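Local coordinates for ethanolamine utilization protein EutL (Clostridium perfringens E str. JGS1987, PDB 4TME) that forms trimers of the bacterial microcompartment shell and binds ethanolamine, which probably controls opening of its transport pore allosterically, at residues 45-56 against 124-135; 9-17 against 92-103. All blocks are in the same frame, centred on the assembly; numbering follows the deposited sequence.

Overall arrangement
Contacts 1 and 2 lie side by side, their centres about 16 Å apart, and alternate along the chain in the order 9-17, 45-56, 92-103, 124-135. The helices 44-57 and 92-106 touch each other directly, with Ala54 CB 3.2 Å from Thr102 OG1. Contact 2 sets helix 92-106 against strand 10-16, the edge strand of the four-stranded antiparallel sheet within this chain. Contact 1 carries helix 44-57 across to strand 122-128 of the six-stranded sheet and to the start of helix 133-139. Together they run from a subunit interface to an ethanolamine site that includes the buried Asp45, consistent with two BMC domains joined in tandem in each chain.

Contact 1 of 2, residues 45-56 against 124-135. With ETA (ethanolamine), chain J.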
loop_
_atom_site.group_PDB
_atom_site.type_symbol
_atom_site.label_atom_id
_atom_site.label_comp_id
_atom_site.label_asym_id
_atom_site.label_seq_id
_atom_site.Cartn_x
_atom_site.Cartn_y
_atom_site.Cartn_z
ATOM N N ASP C 45 -5.069 1.348 15.296
ATOM C CA ASP C 45 -4.835 0.432 16.417
ATOM C C ASP C 45 -5.728 0.750 17.625
ATOM O O ASP C 45 -6.114 -0.173 18.369
ATOM C CB ASP C 45 -3.361 0.445 16.800
ATOM C CG ASP C 45 -2.496 -0.023 15.662
ATOM O OD1 ASP C 45 -2.649 -1.205 15.273
ATOM O OD2 ASP C 45 -1.747 0.835 15.116
ATOM N N VAL C 46 -6.086 2.027 17.816
ATOM C CA VAL C 46 -7.105 2.356 18.842
ATOM C C VAL C 46 -8.422 1.697 18.461
ATOM O O VAL C 46 -9.109 1.124 19.318
ATOM C CB VAL C 46 -7.288 3.876 19.024
ATOM C CG1 VAL C 46 -8.580 4.203 19.839
ATOM C CG2 VAL C 46 -6.058 4.448 19.731
ATOM N N THR C 47 -8.773 1.750 17.182
ATOM C CA THR C 47 -10.029 1.146 16.756
ATOM C C THR C 47 -10.015 -0.367 16.916
ATOM O O THR C 47 -10.995 -0.950 17.358
ATOM C CB THR C 47 -10.350 1.544 15.311
ATOM O OG1 THR C 47 -10.498 2.965 15.281
ATOM C CG2 THR C 47 -11.658 0.908 14.820
ATOM N N TYR C 48 -8.899 -1.017 16.604
ATOM C CA TYR C 48 -8.812 -2.468 16.788
ATOM C C TYR C 48 -8.975 -2.848 18.268
ATOM O O TYR C 48 -9.612 -3.867 18.609
ATOM C CB TYR C 48 -7.466 -2.989 16.258
ATOM C CG TYR C 48 -7.302 -2.823 14.757
ATOM C CD1 TYR C 48 -8.380 -3.002 13.890
ATOM C CD2 TYR C 48 -6.091 -2.428 14.222
ATOM C CE1 TYR C 48 -8.224 -2.824 12.504
ATOM C CE2 TYR C 48 -5.918 -2.255 12.850
ATOM C CZ TYR C 48 -6.997 -2.473 11.996
ATOM O OH TYR C 48 -6.858 -2.320 10.630
ATOM N N THR C 49 -8.396 -2.035 19.152
ATOM C CA THR C 49 -8.513 -2.272 20.583
ATOM C C THR C 49 -9.973 -2.072 21.018
ATOM O O THR C 49 -10.495 -2.819 21.871
ATOM C CB THR C 49 -7.576 -1.330 21.394
ATOM O OG1 THR C 49 -6.239 -1.460 20.900
ATOM C CG2 THR C 49 -7.568 -1.676 22.877
ATOM N N ALA C 50 -10.614 -1.049 20.450
ATOM C CA ALA C 50 -12.019 -0.760 20.750
ATOM C C ALA C 50 -12.964 -1.863 20.276
ATOM O O ALA C 50 -13.943 -2.193 20.974
ATOM C CB ALA C 50 -12.408 0.562 20.141
ATOM N N LEU C 51 -12.704 -2.410 19.092
ATOM C CA LEU C 51 -13.500 -3.515 18.562
ATOM C C LEU C 51 -13.365 -4.754 19.444
ATOM O O LEU C 51 -14.331 -5.487 19.671
ATOM C CB LEU C 51 -13.061 -3.845 17.125
ATOM C CG LEU C 51 -13.436 -2.771 16.092
ATOM C CD1 LEU C 51 -12.636 -2.976 14.800
ATOM C CD2 LEU C 51 -14.939 -2.790 15.833
ATOM N N ASP C 52 -12.165 -5.000 19.954
ATOM C CA ASP C 52 -11.986 -6.076 20.918
ATOM C C ASP C 52 -12.811 -5.830 22.182
ATOM O O ASP C 52 -13.461 -6.737 22.707
ATOM C CB ASP C 52 -10.496 -6.240 21.254
ATOM C CG ASP C 52 -10.243 -7.440 22.135
ATOM O OD1 ASP C 52 -10.529 -8.559 21.667
ATOM O OD2 ASP C 52 -9.750 -7.279 23.270
ATOM N N GLU C 53 -12.824 -4.589 22.650
ATOM C CA GLU C 53 -13.641 -4.244 23.797
ATOM C C GLU C 53 -15.117 -4.520 23.485
ATOM O O GLU C 53 -15.846 -5.014 24.362
ATOM C CB GLU C 53 -13.399 -2.783 24.178
ATOM C CG GLU C 53 -14.054 -2.346 25.463
ATOM C CD GLU C 53 -13.434 -2.975 26.712
ATOM O OE1 GLU C 53 -12.194 -3.200 26.820
ATOM O OE2 GLU C 53 -14.222 -3.247 27.607
ATOM N N ALA C 54 -15.560 -4.227 22.258
ATOM C CA ALA C 54 -16.956 -4.486 21.865
ATOM C C ALA C 54 -17.319 -5.973 22.000
ATOM O O ALA C 54 -18.439 -6.302 22.387
ATOM C CB ALA C 54 -17.217 -4.017 20.447
ATOM N N THR C 55 -16.375 -6.879 21.713
ATOM C CA THR C 55 -16.684 -8.313 21.826
ATOM C C THR C 55 -16.864 -8.761 23.288
ATOM O O THR C 55 -17.369 -9.865 23.543
ATOM C CB THR C 55 -15.596 -9.213 21.151
ATOM O OG1 THR C 55 -14.378 -9.185 21.920
ATOM C CG2 THR C 55 -15.338 -8.802 19.694
ATOM N N LYS C 56 -16.477 -7.921 24.257
ATOM C CA LYS C 56 -16.696 -8.220 25.669
ATOM C C LYS C 56 -18.065 -7.681 26.139
ATOM O O LYS C 56 -18.639 -8.136 27.131
ATOM C CB LYS C 56 -15.575 -7.619 26.516
ATOM C CG LYS C 56 -14.211 -8.227 26.243
ATOM C CD LYS C 56 -13.172 -7.832 27.286
ATOM C CE LYS C 56 -12.583 -6.462 27.021
ATOM N NZ LYS C 56 -11.684 -6.012 28.158
ATOM N N TYR C 124 2.129 3.698 20.224
ATOM C CA TYR C 124 1.058 3.092 21.022
ATOM C C TYR C 124 1.702 2.058 21.913
ATOM O O TYR C 124 2.460 1.221 21.430
ATOM C CB TYR C 124 0.048 2.441 20.096
ATOM C CG TYR C 124 -1.316 2.025 20.661
ATOM C CD1 TYR C 124 -2.138 2.940 21.298
ATOM C CD2 TYR C 124 -1.813 0.739 20.421
ATOM C CE1 TYR C 124 -3.385 2.564 21.746
ATOM C CE2 TYR C 124 -3.072 0.356 20.869
ATOM C CZ TYR C 124 -3.850 1.277 21.514
ATOM O OH TYR C 124 -5.133 0.902 21.944
ATOM N N ALA C 125 1.412 2.119 23.201
ATOM C CA ALA C 125 1.952 1.158 24.153
ATOM C C ALA C 125 0.845 0.863 25.150
ATOM O O ALA C 125 0.816 1.410 26.258
ATOM C CB ALA C 125 3.183 1.702 24.837
ATOM N N GLN C 126 -0.095 0.038 24.707
ATOM C CA GLN C 126 -1.360 -0.152 25.402
ATOM C C GLN C 126 -1.353 -1.505 26.077
ATOM O O GLN C 126 -1.125 -2.533 25.439
ATOM C CB GLN C 126 -2.524 -0.038 24.415
ATOM C CG GLN C 126 -3.921 -0.283 25.008
ATOM C CD GLN C 126 -4.410 0.833 25.916
ATOM O OE1 GLN C 126 -3.837 1.925 25.963
ATOM N NE2 GLN C 126 -5.479 0.554 26.656
ATOM N N CYS C 127 -1.598 -1.504 27.376
ATOM C CA CYS C 127 -1.737 -2.742 28.095
ATOM C C CYS C 127 -3.213 -3.121 28.032
ATOM O O CYS C 127 -4.057 -2.419 28.582
ATOM C CB CYS C 127 -1.257 -2.591 29.532
ATOM S SG CYS C 127 -1.285 -4.145 30.444
ATOM N N VAL C 128 -3.513 -4.191 27.316
ATOM C CA VAL C 128 -4.869 -4.732 27.242
ATOM C C VAL C 128 -4.941 -5.737 28.377
ATOM O O VAL C 128 -4.409 -6.838 28.275
ATOM C CB VAL C 128 -5.165 -5.386 25.886
ATOM C CG1 VAL C 128 -6.578 -5.985 25.859
ATOM C CG2 VAL C 128 -4.976 -4.391 24.750
ATOM N N SER C 129 -5.557 -5.354 29.483
ATOM C CA SER C 129 -5.436 -6.174 30.676
ATOM C C SER C 129 -6.342 -7.405 30.598
ATOM O O SER C 129 -6.069 -8.406 31.257
ATOM C CB SER C 129 -5.741 -5.349 31.923
ATOM O OG SER C 129 -7.076 -4.914 31.908
ATOM N N ARG C 130 -7.380 -7.342 29.758
ATOM C CA ARG C 130 -8.305 -8.457 29.602
ATOM C C ARG C 130 -8.817 -8.559 28.160
ATOM O O ARG C 130 -9.782 -7.875 27.777
ATOM C CB ARG C 130 -9.456 -8.279 30.586
ATOM C CG ARG C 130 -10.386 -9.461 30.708
ATOM C CD ARG C 130 -11.449 -9.190 31.773
ATOM N NE ARG C 130 -12.212 -10.391 32.080
ATOM C CZ ARG C 130 -13.178 -10.457 32.990
ATOM N NH1 ARG C 130 -13.523 -9.379 33.688
ATOM N NH2 ARG C 130 -13.808 -11.602 33.196
ATOM N N THR C 131 -8.190 -9.410 27.351
ATOM C CA THR C 131 -8.556 -9.486 25.932
ATOM C C THR C 131 -9.982 -10.032 25.748
ATOM O O THR C 131 -10.444 -10.857 26.530
ATOM C CB THR C 131 -7.617 -10.387 25.113
ATOM O OG1 THR C 131 -7.475 -11.659 25.752
ATOM C CG2 THR C 131 -6.233 -9.735 24.927
ATOM N N GLY C 132 -10.656 -9.530 24.708
ATOM C CA GLY C 132 -11.894 -10.111 24.222
ATOM C C GLY C 132 -11.588 -11.162 23.175
ATOM O O GLY C 132 -10.444 -11.657 23.100
ATOM N N SER C 133 -12.579 -11.477 22.347
ATOM C CA SER C 133 -12.461 -12.596 21.431
ATOM C C SER C 133 -11.602 -12.232 20.227
ATOM O O SER C 133 -11.003 -13.109 19.599
ATOM C CB SER C 133 -13.846 -13.076 20.966
ATOM O OG SER C 133 -14.476 -12.109 20.148
ATOM N N TYR C 134 -11.521 -10.949 19.899
ATOM C CA TYR C 134 -10.842 -10.531 18.686
ATOM C C TYR C 134 -9.318 -10.560 18.834
ATOM O O TYR C 134 -8.603 -11.242 18.070
ATOM C CB TYR C 134 -11.301 -9.115 18.296
ATOM C CG TYR C 134 -10.520 -8.531 17.155
ATOM C CD1 TYR C 134 -10.278 -9.263 15.993
ATOM C CD2 TYR C 134 -9.999 -7.253 17.240
ATOM C CE1 TYR C 134 -9.537 -8.729 14.964
ATOM C CE2 TYR C 134 -9.264 -6.716 16.204
ATOM C CZ TYR C 134 -9.041 -7.461 15.078
ATOM O OH TYR C 134 -8.302 -6.910 14.053
ATOM N N LEU C 135 -8.808 -9.819 19.813
ATOM C CA LEU C 135 -7.348 -9.748 19.995
ATOM C C LEU C 135 -6.789 -11.050 20.560
ATOM O O LEU C 135 -5.633 -11.388 20.275
ATOM C CB LEU C 135 -6.950 -8.584 20.893
ATOM C CG LEU C 135 -7.051 -7.205 20.220
ATOM C CD1 LEU C 135 -6.692 -6.157 21.254
ATOM C CD2 LEU C 135 -6.148 -7.085 18.972
HETATM C CA ETA J . -0.623 -3.004 13.136
HETATM N N ETA J . -1.893 -2.342 13.012
HETATM C C ETA J . 0.437 -1.943 13.342
HETATM O O ETA J . 0.598 -1.178 12.161
HETATM O O HOH W 1 -8.871 -4.945 28.677
#
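Asp52 of helix 44-57 reaches into the turn that starts helix 133-139, and its side chain can be followed outward. Asp52 CB rests on Leu135 CG at 3.7 Å. With CG anti to the backbone N (chi1 -174°), the carboxylate leaves the helix toward a row of backbone amides. Asp52 OD2 accepts a nearly straight bond from Gly132 N (2.8 Å, 174°) on its syn side. Asp52 OD1 takes Leu135 N at 2.8 Å from well above the carboxylate plane, and a weak, bent bond from Tyr134 N. This buried carboxylate is met by N-H groups at a helix start, which probably favours its ionised form. One turn on, Thr55 OG1 accepts from Ser133 N (2.9 Å) while donating to Asp52 O, so one hydroxyl ties both backbones. Lys56 NZ, on a chain bent at chi3, reaches Arg130 O at 2.7 Å and forms a salt bridge with Glu53 through a weak hydrogen bond.

Toward the other end, Tyr124 OH donates to Thr49 OG1 at 2.8 Å; that hydroxyl in turn donates a hydrogen bond to Asp45 O, which Thr49 N approaches from the opposite face. Tyr134 brings its ring edge to Tyr48 O. Asp45 OD1 is hydrogen-bonded to the ethanolamine N at 2.6 Å and to Tyr149; Thr180 is also hydrogen-bonded to ethanolamine. Helix 44-57 thus caps the start of helix 133-139 beside EutL's ethanolamine pocket.

Contact 2 of 2, residues 9-17 against 92-103; sequences NVLSVKIIS and PAEVRSGLNATL
Ile15 and Val13 meet Leu99 on the inner face of helix 92-106, and the side-chain contact is made almost entirely by carbon atoms. Leu99 CD1 lies between them, 3.6 Å from Ile15 CG1 and 3.7 Å from Val13 CG1; Val13 and Leu99 point tip to tip, whereas Ile15 comes in obliquely. Ile15 and Val95 reach toward each other, with Ile15 CG1 3.8 Å from Val95 CG1. Ile15 CD1 continues past to Arg96 CB, so the aliphatic base of the arginine joins the packing. Toward the other end, Leu103 CD2 sits against both methyls of Val10, nearest to CG1 at 3.6 Å, and touches Val13 CG2. Leu103 CG is anti to the carbonyl carbon (chi1 -70°), and from there its end turns toward the strand. Ser17 CB against Pro92 CG (3.7 Å) completes the row.

The axes run nearly antiparallel, at 163° and 9.2 Å, which spreads these pairs along the strand. The classic beta bulge, with Leu11 and Ser12 facing Thr40, adds a residue and so lets Val10 and Val13 both point to the helix. The second subunit also meets the strand: its Asn213 is hydrogen-bonded to Lys14 and its His221 to Ser17. Helix 92-106 packs on one face of the four-stranded sheet, with Leu99 and Thr102 on Leu87 of strand 83-89, and Thr102 packed on helix 44-57 alongside.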
loop_
_atom_site.group_PDB
_atom_site.type_symbol
_atom_site.label_atom_id
_atom_site.label_comp_id
_atom_site.label_asym_id
_atom_site.label_seq_id
_atom_site.Cartn_x
_atom_site.Cartn_y
_atom_site.Cartn_z
ATOM N N ASN C 9 -10.318 9.836 16.485
ATOM C CA ASN C 9 -11.646 10.315 16.089
ATOM C C ASN C 9 -12.384 9.298 15.249
ATOM O O ASN C 9 -11.846 8.782 14.273
ATOM C CB ASN C 9 -11.554 11.621 15.289
ATOM C CG ASN C 9 -10.865 12.722 16.056
ATOM O OD1 ASN C 9 -11.468 13.340 16.932
ATOM N ND2 ASN C 9 -9.612 12.978 15.738
ATOM N N VAL C 10 -13.631 9.036 15.618
ATOM C CA VAL C 10 -14.487 8.202 14.798
ATOM C C VAL C 10 -15.035 9.080 13.674
ATOM O O VAL C 10 -15.397 10.240 13.914
ATOM C CB VAL C 10 -15.621 7.588 15.638
ATOM C CG1 VAL C 10 -16.620 6.833 14.773
ATOM C CG2 VAL C 10 -14.993 6.629 16.679
ATOM N N LEU C 11 -15.094 8.541 12.452
ATOM C CA LEU C 11 -15.564 9.308 11.293
ATOM C C LEU C 11 -16.949 8.885 10.796
ATOM O O LEU C 11 -17.722 9.713 10.335
ATOM C CB LEU C 11 -14.567 9.200 10.127
ATOM C CG LEU C 11 -13.158 9.702 10.449
ATOM C CD1 LEU C 11 -12.183 9.394 9.310
ATOM C CD2 LEU C 11 -13.155 11.178 10.763
ATOM N N SER C 12 -17.249 7.599 10.885
ATOM C CA SER C 12 -18.523 7.099 10.397
ATOM C C SER C 12 -18.896 5.813 11.105
ATOM O O SER C 12 -18.033 5.042 11.534
ATOM C CB SER C 12 -18.471 6.901 8.874
ATOM O OG SER C 12 -19.723 6.495 8.354
ATOM N N VAL C 13 -20.201 5.621 11.262
ATOM C CA VAL C 13 -20.757 4.428 11.884
ATOM C C VAL C 13 -22.078 4.118 11.224
ATOM O O VAL C 13 -22.915 5.009 11.063
ATOM C CB VAL C 13 -21.001 4.597 13.400
ATOM C CG1 VAL C 13 -21.434 3.273 14.021
ATOM C CG2 VAL C 13 -19.780 5.110 14.090
ATOM N N LYS C 14 -22.296 2.858 10.879
ATOM C CA LYS C 14 -23.574 2.454 10.275
ATOM C C LYS C 14 -23.915 1.007 10.608
ATOM O O LYS C 14 -23.026 0.207 10.959
ATOM C CB LYS C 14 -23.538 2.613 8.733
ATOM C CG LYS C 14 -23.516 4.022 8.215
ATOM C CD LYS C 14 -24.923 4.664 8.407
ATOM C CE LYS C 14 -24.820 6.130 8.482
ATOM N NZ LYS C 14 -26.180 6.730 8.505
ATOM N N ILE C 15 -25.200 0.672 10.508
ATOM C CA ILE C 15 -25.646 -0.704 10.688
ATOM C C ILE C 15 -26.273 -1.209 9.392
ATOM O O ILE C 15 -26.968 -0.462 8.696
ATOM C CB ILE C 15 -26.656 -0.836 11.855
ATOM C CG1 ILE C 15 -25.898 -0.695 13.174
ATOM C CG2 ILE C 15 -27.404 -2.201 11.804
ATOM C CD1 ILE C 15 -26.779 -0.748 14.417
ATOM N N ILE C 16 -25.963 -2.459 9.061
ATOM C CA ILE C 16 -26.665 -3.227 8.032
ATOM C C ILE C 16 -27.498 -4.301 8.723
ATOM O O ILE C 16 -26.952 -5.199 9.376
ATOM C CB ILE C 16 -25.682 -3.915 7.031
ATOM C CG1 ILE C 16 -24.957 -2.889 6.187
ATOM C CG2 ILE C 16 -26.430 -4.933 6.141
ATOM C CD1 ILE C 16 -23.787 -3.486 5.371
ATOM N N SER C 17 -28.818 -4.222 8.609
ATOM C CA SER C 17 -29.650 -5.280 9.189
ATOM C C SER C 17 -29.927 -6.290 8.082
ATOM O O SER C 17 -29.984 -5.930 6.899
ATOM C CB SER C 17 -30.936 -4.712 9.776
ATOM O OG SER C 17 -31.616 -3.958 8.808
ATOM N N PRO C 92 -29.757 -6.637 14.892
ATOM C CA PRO C 92 -29.344 -5.242 14.946
ATOM C C PRO C 92 -29.125 -4.751 16.373
ATOM O O PRO C 92 -28.232 -3.940 16.576
ATOM C CB PRO C 92 -30.523 -4.505 14.277
ATOM C CG PRO C 92 -31.154 -5.508 13.422
ATOM C CD PRO C 92 -31.008 -6.811 14.130
ATOM N N ALA C 93 -29.923 -5.204 17.344
ATOM C CA ALA C 93 -29.750 -4.753 18.721
ATOM C C ALA C 93 -28.360 -5.111 19.265
ATOM O O ALA C 93 -27.724 -4.304 19.930
ATOM C CB ALA C 93 -30.825 -5.342 19.623
ATOM N N GLU C 94 -27.875 -6.307 18.970
ATOM C CA GLU C 94 -26.557 -6.688 19.471
ATOM C C GLU C 94 -25.445 -5.888 18.779
ATOM O O GLU C 94 -24.507 -5.441 19.444
ATOM C CB GLU C 94 -26.316 -8.191 19.307
ATOM C CG GLU C 94 -27.099 -9.064 20.320
ATOM C CD GLU C 94 -26.775 -8.780 21.795
ATOM O OE1 GLU C 94 -27.622 -9.108 22.671
ATOM O OE2 GLU C 94 -25.678 -8.261 22.096
ATOM N N VAL C 95 -25.556 -5.730 17.464
ATOM C CA VAL C 95 -24.626 -4.893 16.725
ATOM C C VAL C 95 -24.595 -3.486 17.307
ATOM O O VAL C 95 -23.535 -2.944 17.590
ATOM C CB VAL C 95 -24.989 -4.844 15.250
ATOM C CG1 VAL C 95 -24.197 -3.762 14.532
ATOM C CG2 VAL C 95 -24.745 -6.214 14.634
ATOM N N ARG C 96 -25.774 -2.915 17.525
ATOM C CA ARG C 96 -25.899 -1.575 18.078
ATOM C C ARG C 96 -25.195 -1.483 19.444
ATOM O O ARG C 96 -24.472 -0.527 19.725
ATOM C CB ARG C 96 -27.389 -1.242 18.162
ATOM C CG ARG C 96 -27.819 0.138 18.512
ATOM C CD ARG C 96 -29.345 -0.025 18.634
ATOM N NE ARG C 96 -30.166 1.164 18.760
ATOM C CZ ARG C 96 -30.272 1.884 19.862
ATOM N NH1 ARG C 96 -29.535 1.572 20.921
ATOM N NH2 ARG C 96 -31.094 2.938 19.892
ATOM N N SER C 97 -25.355 -2.501 20.287
ATOM C CA SER C 97 -24.710 -2.510 21.594
ATOM C C SER C 97 -23.190 -2.574 21.420
ATOM O O SER C 97 -22.425 -1.857 22.089
ATOM C CB SER C 97 -25.228 -3.696 22.420
ATOM O OG SER C 97 -24.548 -3.791 23.653
ATOM N N GLY C 98 -22.759 -3.393 20.470
ATOM C CA GLY C 98 -21.341 -3.505 20.162
ATOM C C GLY C 98 -20.726 -2.193 19.667
ATOM O O GLY C 98 -19.625 -1.812 20.092
ATOM N N LEU C 99 -21.430 -1.488 18.777
ATOM C CA LEU C 99 -20.910 -0.240 18.233
ATOM C C LEU C 99 -20.859 0.833 19.327
ATOM O O LEU C 99 -19.910 1.604 19.391
ATOM C CB LEU C 99 -21.761 0.238 17.059
ATOM C CG LEU C 99 -21.623 -0.537 15.746
ATOM C CD1 LEU C 99 -22.723 -0.112 14.761
ATOM C CD2 LEU C 99 -20.236 -0.327 15.119
ATOM N N ASN C 100 -21.859 0.883 20.196
ATOM C CA ASN C 100 -21.826 1.861 21.271
ATOM C C ASN C 100 -20.610 1.622 22.179
ATOM O O ASN C 100 -19.931 2.573 22.572
ATOM C CB ASN C 100 -23.136 1.845 22.063
ATOM C CG ASN C 100 -24.239 2.659 21.363
ATOM O OD1 ASN C 100 -24.120 3.874 21.226
ATOM N ND2 ASN C 100 -25.297 1.983 20.895
ATOM N N ALA C 101 -20.292 0.355 22.464
ATOM C CA ALA C 101 -19.115 0.061 23.298
ATOM C C ALA C 101 -17.817 0.454 22.596
ATOM O O ALA C 101 -16.854 0.891 23.252
ATOM C CB ALA C 101 -19.094 -1.421 23.685
ATOM N N THR C 102 -17.790 0.277 21.277
ATOM C CA THR C 102 -16.633 0.628 20.448
ATOM C C THR C 102 -16.403 2.142 20.511
ATOM O O THR C 102 -15.302 2.623 20.776
ATOM C CB THR C 102 -16.819 0.209 18.979
ATOM O OG1 THR C 102 -17.083 -1.201 18.900
ATOM C CG2 THR C 102 -15.559 0.493 18.165
ATOM N N LEU C 103 -17.465 2.888 20.261
ATOM C CA LEU C 103 -17.378 4.335 20.268
ATOM C C LEU C 103 -16.937 4.842 21.617
ATOM O O LEU C 103 -16.089 5.730 21.721
ATOM C CB LEU C 103 -18.747 4.934 19.923
ATOM C CG LEU C 103 -19.200 4.742 18.494
ATOM C CD1 LEU C 103 -20.711 4.974 18.366
ATOM C CD2 LEU C 103 -18.459 5.693 17.636
#